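Local coordinates for nickel ABC transporter (Nickel-binding protein) (Bacillus halodurans, PDB 3T66) that probably serves as the extracellular substrate-binding component of an ABC importer, named for nickel but of a family generally assigned to peptide uptake, at residues I15-N20 / Y478-N483; L244-D249 / N257-V262. All coordinates share one frame; numbering follows the deposited sequence.

How the interactions relate
Both contacts are largely buried, and each sets a beta strand (14-19 and 240-246) against an element that is not a strand. In interaction 1 the partner is a loop some 458 residues further on, close to the C-terminus, so two distant parts of the chain are tied together; in interaction 2 it is the helix that follows only a few residues later. Methionine works in each. In 15-20/478-483 it lies against two phenylalanine rings at once, adding Met-aromatic contacts; 244-249/257-262 is aliphatic, with arginine methylenes taking part and partly exposed Leu248 at its margin. Their centres lie 41 Å apart on opposite sides of the chain's centre, and they do not touch.

Interaction 1 of 2, residues I15-N20 / Y478-N483; sequences IHFLFN and YYMITN
Phe17 and Phe19 both carry CG anti to the backbone N (chi1 165° and -175°), which sends the two rings from the same side of strand 14-19 toward the loop 478-483. Met480 answers with CG anti to its carbonyl carbon and a chain extended beyond it (chi3 -178°), carrying the sulfur to both rings and the methyl on to Phe19. The Met480 side chain crosses each phenylalanine side chain at about a right angle: SD sits 3.7 Å from Phe17 CZ and 3.8 Å from Phe19 CE1, while the terminal CE lies 3.7 Å from that same Phe19 CE1. Both are Met-aromatic contacts, with SD 4.9 Å from the Phe17 ring centroid and 4.8 Å from that of Phe19, obliquely placed in each case. One sulfur thus bridges two side chains two residues apart, using the alternation of a beta strand, with His16 on the side turned away from the loop. In this solute-binding protein of family 5, strand 14-19 runs parallel to strands 190-195 and 213-215, and the C-terminal loop packs over its phenylalanine side. Ile481 meets the root of Phe17: its CD1 is 3.9 Å from Phe17 CB, the two side chains sliding past each other in opposite directions. Arg38 of helix 35-38 touches both Phe19 and Met480, and Val191 and Phe193 of strand 190-195 touch Ile481.

Interaction 2 of 2, residues L244-D249 / N257-V262; sequences LTMNLD and NVRRAV
Met246 and Val262 meet end to end, the methionine CE 3.8 Å from Val262 CG1, and Leu244 adds a second apolar contact by bringing CD1 to 3.7 Å from the same Val262 CG1. The methionine chain, extended beyond CG (chi3 169°), carries SD and CE across to the helix. Arginine-aliphatic packing forms the other group: Met246 SD rests 3.7 Å from Arg259 CD, and Leu248 CD2 reaches that methylene at 3.8 Å, crossing the arginine at about a right angle. Arg259 serves by its carbon chain, while its polar end bonds elsewhere, NE to Gln448 O and NH1 to Leu253 O. Were Met246 an alanine, Val262 and the Arg259 methylenes would probably lose the partner they share. Each segment also has a polar bond of its own: Asn247 OD1 accepts from Asp249 N at 2.9 Å in an Asx turn just past the strand, and on the helix Arg260 NH1 reaches Asn257 OD1. In this family 5 region strand 244-246 is followed, after a short connection, by helix 257-262 turning back nearly antiparallel (167°, axes 10.9 Å apart) to pack against it; Leu381 of strand 381-387 touches Met246 and Val262, and Tyr310 of helix 304-314 packs on Ala261.

Interaction 1 of 2, residues I15-N20 / Y478-N483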
loop_
_atom_site.group_PDB
_atom_site.type_symbol
_atom_site.label_atom_id
_atom_site.label_comp_id
_atom_site.label_asym_id
_atom_site.label_seq_id
_atom_site.Cartn_x
_atom_site.Cartn_y
_atom_site.Cartn_z
ATOM N N ILE A 15 -0.365 -15.556 -22.672
ATOM C CA ILE A 15 -0.122 -15.554 -21.249
ATOM C C ILE A 15 -1.453 -15.606 -20.571
ATOM O O ILE A 15 -2.313 -14.764 -20.837
ATOM C CB ILE A 15 0.602 -14.265 -20.779
ATOM C CG1 ILE A 15 2.107 -14.332 -21.107
ATOM C CG2 ILE A 15 0.360 -14.005 -19.324
ATOM C CD1 ILE A 15 3.032 -14.824 -20.030
ATOM N N HIS A 16 -1.627 -16.608 -19.708
ATOM C CA HIS A 16 -2.816 -16.719 -18.899
ATOM C C HIS A 16 -2.442 -16.385 -17.495
ATOM O O HIS A 16 -1.641 -17.091 -16.861
ATOM C CB HIS A 16 -3.401 -18.112 -18.942
ATOM C CG HIS A 16 -4.727 -18.217 -18.253
ATOM N ND1 HIS A 16 -5.323 -19.429 -17.949
ATOM C CD2 HIS A 16 -5.555 -17.256 -17.771
ATOM C CE1 HIS A 16 -6.473 -19.205 -17.337
ATOM N NE2 HIS A 16 -6.635 -17.896 -17.218
ATOM N N PHE A 17 -3.033 -15.296 -17.027
ATOM C CA PHE A 17 -2.744 -14.741 -15.726
ATOM C C PHE A 17 -4.031 -14.850 -14.977
ATOM O O PHE A 17 -5.128 -14.592 -15.511
ATOM C CB PHE A 17 -2.274 -13.299 -15.866
ATOM C CG PHE A 17 -2.273 -12.514 -14.590
ATOM C CD1 PHE A 17 -1.146 -12.450 -13.801
ATOM C CD2 PHE A 17 -3.375 -11.785 -14.201
ATOM C CE1 PHE A 17 -1.141 -11.701 -12.637
ATOM C CE2 PHE A 17 -3.363 -11.053 -13.046
ATOM C CZ PHE A 17 -2.254 -11.012 -12.271
ATOM N N LEU A 18 -3.872 -15.298 -13.745
ATOM C CA LEU A 18 -4.987 -15.740 -12.918
ATOM C C LEU A 18 -5.008 -14.985 -11.609
ATOM O O LEU A 18 -4.115 -15.135 -10.749
ATOM C CB LEU A 18 -4.944 -17.245 -12.667
ATOM C CG LEU A 18 -6.093 -17.793 -11.800
ATOM C CD1 LEU A 18 -7.562 -17.338 -12.212
ATOM C CD2 LEU A 18 -5.965 -19.328 -11.650
ATOM N N PHE A 19 -6.029 -14.158 -11.483
ATOM C CA PHE A 19 -5.957 -13.106 -10.525
ATOM C C PHE A 19 -6.770 -13.370 -9.262
ATOM O O PHE A 19 -7.608 -14.257 -9.175
ATOM C CB PHE A 19 -6.294 -11.748 -11.158
ATOM C CG PHE A 19 -6.112 -10.604 -10.225
ATOM C CD1 PHE A 19 -4.878 -10.356 -9.638
ATOM C CD2 PHE A 19 -7.171 -9.782 -9.902
ATOM C CE1 PHE A 19 -4.700 -9.270 -8.746
ATOM C CE2 PHE A 19 -7.017 -8.702 -9.017
ATOM C CZ PHE A 19 -5.788 -8.456 -8.440
ATOM N N ASN A 20 -6.473 -12.548 -8.286
ATOM C CA ASN A 20 -6.882 -12.652 -6.918
ATOM C C ASN A 20 -8.389 -12.547 -6.667
ATOM O O ASN A 20 -8.923 -13.191 -5.775
ATOM C CB ASN A 20 -6.203 -11.435 -6.268
ATOM C CG ASN A 20 -5.816 -11.673 -4.899
ATOM O OD1 ASN A 20 -6.002 -12.767 -4.398
ATOM N ND2 ASN A 20 -5.262 -10.664 -4.253
ATOM N N TYR A 478 -0.189 -2.204 -8.490
ATOM C CA TYR A 478 -1.064 -1.665 -9.496
ATOM C C TYR A 478 -0.671 -2.241 -10.812
ATOM O O TYR A 478 -1.443 -2.233 -11.745
ATOM C CB TYR A 478 -0.943 -0.164 -9.586
ATOM C CG TYR A 478 -1.383 0.547 -8.341
ATOM C CD1 TYR A 478 -2.280 -0.042 -7.458
ATOM C CD2 TYR A 478 -0.903 1.835 -8.045
ATOM C CE1 TYR A 478 -2.674 0.620 -6.303
ATOM C CE2 TYR A 478 -1.299 2.511 -6.885
ATOM C CZ TYR A 478 -2.190 1.901 -6.022
ATOM O OH TYR A 478 -2.589 2.571 -4.874
ATOM N N TYR A 479 0.535 -2.764 -10.892
ATOM C CA TYR A 479 1.062 -3.121 -12.177
ATOM C C TYR A 479 1.356 -4.585 -12.253
ATOM O O TYR A 479 2.086 -5.131 -11.434
ATOM C CB TYR A 479 2.291 -2.289 -12.487
ATOM C CG TYR A 479 2.039 -0.867 -12.202
ATOM C CD1 TYR A 479 1.110 -0.166 -12.922
ATOM C CD2 TYR A 479 2.678 -0.227 -11.175
ATOM C CE1 TYR A 479 0.849 1.161 -12.649
ATOM C CE2 TYR A 479 2.410 1.107 -10.894
ATOM C CZ TYR A 479 1.496 1.775 -11.642
ATOM O OH TYR A 479 1.208 3.078 -11.371
ATOM N N MET A 480 0.753 -5.223 -13.249
ATOM C CA MET A 480 0.886 -6.644 -13.427
ATOM C C MET A 480 1.033 -6.926 -14.885
ATOM O O MET A 480 2.110 -7.310 -15.307
ATOM C CB MET A 480 -0.307 -7.328 -12.830
ATOM C CG MET A 480 -0.618 -6.715 -11.483
ATOM S SD MET A 480 -1.687 -7.767 -10.580
ATOM C CE MET A 480 -1.960 -6.799 -9.078
ATOM N N ILE A 481 0.011 -6.701 -15.696
ATOM C CA ILE A 481 0.205 -7.026 -17.102
ATOM C C ILE A 481 0.765 -5.764 -17.741
ATOM O O ILE A 481 0.230 -4.692 -17.486
ATOM C CB ILE A 481 -1.111 -7.556 -17.799
ATOM C CG1 ILE A 481 -1.636 -8.873 -17.187
ATOM C CG2 ILE A 481 -0.897 -7.737 -19.296
ATOM C CD1 ILE A 481 -0.608 -9.961 -17.046
ATOM N N THR A 482 1.858 -5.889 -18.507
ATOM C CA THR A 482 2.630 -4.739 -19.068
ATOM C C THR A 482 3.370 -5.136 -20.334
ATOM O O THR A 482 3.632 -6.303 -20.556
ATOM C CB THR A 482 3.739 -4.213 -18.095
ATOM O OG1 THR A 482 4.891 -5.067 -18.130
ATOM C CG2 THR A 482 3.265 -4.164 -16.680
ATOM N N ASN A 483 3.783 -4.169 -21.136
ATOM C CA ASN A 483 4.513 -4.451 -22.382
ATOM C C ASN A 483 5.792 -5.260 -22.202
ATOM O O ASN A 483 6.304 -5.839 -23.123
ATOM C CB ASN A 483 4.811 -3.155 -23.141
ATOM C CG ASN A 483 5.636 -2.154 -22.322
ATOM O OD1 ASN A 483 5.846 -2.308 -21.110
ATOM N ND2 ASN A 483 6.114 -1.110 -22.998
#

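Interaction 2 of 2, residues L244-D249 / N257-V262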
loop_
_atom_site.group_PDB
_atom_site.type_symbol
_atom_site.label_atom_id
_atom_site.label_comp_id
_atom_site.label_asym_id
_atom_site.label_seq_id
_atom_site.Cartn_x
_atom_site.Cartn_y
_atom_site.Cartn_z
ATOM N N LEU A 244 2.333 -2.719 16.477
ATOM C CA LEU A 244 1.625 -2.455 17.731
ATOM C C LEU A 244 1.393 -0.955 17.850
ATOM O O LEU A 244 2.309 -0.215 18.200
ATOM C CB LEU A 244 2.434 -2.929 18.950
ATOM C CG LEU A 244 2.817 -4.399 19.038
ATOM C CD1 LEU A 244 3.565 -4.684 20.322
ATOM C CD2 LEU A 244 1.562 -5.183 18.953
ATOM N N THR A 245 0.180 -0.505 17.561
ATOM C CA THR A 245 -0.186 0.876 17.852
ATOM C C THR A 245 -0.434 1.058 19.363
ATOM O O THR A 245 -1.261 0.341 19.946
ATOM C CB THR A 245 -1.440 1.284 17.074
ATOM O OG1 THR A 245 -1.163 1.271 15.666
ATOM C CG2 THR A 245 -1.924 2.676 17.500
ATOM N N MET A 246 0.258 2.029 19.966
ATOM C CA MET A 246 0.204 2.333 21.414
ATOM C C MET A 246 -0.826 3.383 21.808
ATOM O O MET A 246 -1.262 4.159 20.971
ATOM C CB MET A 246 1.573 2.809 21.871
ATOM C CG MET A 246 2.650 1.841 21.461
ATOM S SD MET A 246 4.267 2.435 21.877
ATOM C CE MET A 246 5.266 0.979 21.575
ATOM N N ASN A 247 -1.216 3.389 23.081
ATOM C CA ASN A 247 -2.155 4.378 23.627
ATOM C C ASN A 247 -1.488 5.267 24.696
ATOM O O ASN A 247 -1.456 4.905 25.873
ATOM C CB ASN A 247 -3.385 3.697 24.213
ATOM C CG ASN A 247 -4.380 4.684 24.839
ATOM O OD1 ASN A 247 -4.116 5.892 24.933
ATOM N ND2 ASN A 247 -5.541 4.163 25.268
ATOM N N LEU A 248 -0.993 6.433 24.279
ATOM C CA LEU A 248 -0.255 7.327 25.156
ATOM C C LEU A 248 -1.080 8.080 26.228
ATOM O O LEU A 248 -0.515 8.803 27.069
ATOM C CB LEU A 248 0.479 8.347 24.313
ATOM C CG LEU A 248 1.345 7.952 23.133
ATOM C CD1 LEU A 248 2.051 9.240 22.706
ATOM C CD2 LEU A 248 2.320 6.882 23.522
ATOM N N ASP A 249 -2.402 7.932 26.185
ATOM C CA ASP A 249 -3.266 8.375 27.279
ATOM C C ASP A 249 -3.100 7.487 28.532
ATOM O O ASP A 249 -3.677 7.769 29.577
ATOM C CB ASP A 249 -4.732 8.401 26.810
ATOM C CG ASP A 249 -5.621 9.366 27.639
ATOM O OD1 ASP A 249 -5.174 10.515 27.940
ATOM O OD2 ASP A 249 -6.771 8.967 27.972
ATOM N N ASN A 257 10.968 4.864 27.679
ATOM C CA ASN A 257 11.579 3.567 27.844
ATOM C C ASN A 257 10.564 2.443 27.979
ATOM O O ASN A 257 10.862 1.289 27.635
ATOM C CB ASN A 257 12.535 3.567 29.015
ATOM C CG ASN A 257 13.718 4.445 28.788
ATOM O OD1 ASN A 257 14.403 4.360 27.751
ATOM N ND2 ASN A 257 13.996 5.297 29.774
ATOM N N VAL A 258 9.376 2.762 28.471
ATOM C CA VAL A 258 8.333 1.728 28.488
ATOM C C VAL A 258 7.957 1.357 27.038
ATOM O O VAL A 258 7.732 0.178 26.716
ATOM C CB VAL A 258 7.056 2.136 29.266
ATOM C CG1 VAL A 258 5.954 1.134 29.023
ATOM C CG2 VAL A 258 7.331 2.248 30.746
ATOM N N ARG A 259 7.921 2.372 26.174
ATOM C CA ARG A 259 7.678 2.159 24.766
ATOM C C ARG A 259 8.818 1.368 24.109
ATOM O O ARG A 259 8.586 0.268 23.547
ATOM C CB ARG A 259 7.455 3.493 24.083
ATOM C CG ARG A 259 6.249 4.231 24.641
ATOM C CD ARG A 259 5.773 5.304 23.724
ATOM N NE ARG A 259 6.665 6.470 23.636
ATOM C CZ ARG A 259 6.719 7.473 24.523
ATOM N NH1 ARG A 259 5.967 7.433 25.630
ATOM N NH2 ARG A 259 7.546 8.513 24.315
ATOM N N ARG A 260 10.034 1.910 24.201
ATOM C CA ARG A 260 11.238 1.228 23.761
ATOM C C ARG A 260 11.235 -0.255 24.056
ATOM O O ARG A 260 11.767 -1.074 23.304
ATOM C CB ARG A 260 12.400 1.835 24.484
ATOM C CG ARG A 260 13.012 2.937 23.727
ATOM C CD ARG A 260 13.523 4.028 24.623
ATOM N NE ARG A 260 14.012 5.139 23.805
ATOM C CZ ARG A 260 14.555 6.260 24.262
ATOM N NH1 ARG A 260 14.695 6.491 25.561
ATOM N NH2 ARG A 260 14.937 7.171 23.397
ATOM N N ALA A 261 10.632 -0.592 25.182
ATOM C CA ALA A 261 10.682 -1.940 25.696
ATOM C C ALA A 261 9.681 -2.841 24.938
ATOM O O ALA A 261 10.067 -3.909 24.414
ATOM C CB ALA A 261 10.404 -1.915 27.193
ATOM N N VAL A 262 8.411 -2.396 24.888
ATOM C CA VAL A 262 7.364 -3.024 24.084
ATOM C C VAL A 262 7.928 -3.210 22.681
ATOM O O VAL A 262 7.776 -4.263 22.069
ATOM C CB VAL A 262 6.107 -2.142 24.014
ATOM C CG1 VAL A 262 5.219 -2.549 22.877
ATOM C CG2 VAL A 262 5.325 -2.227 25.260
#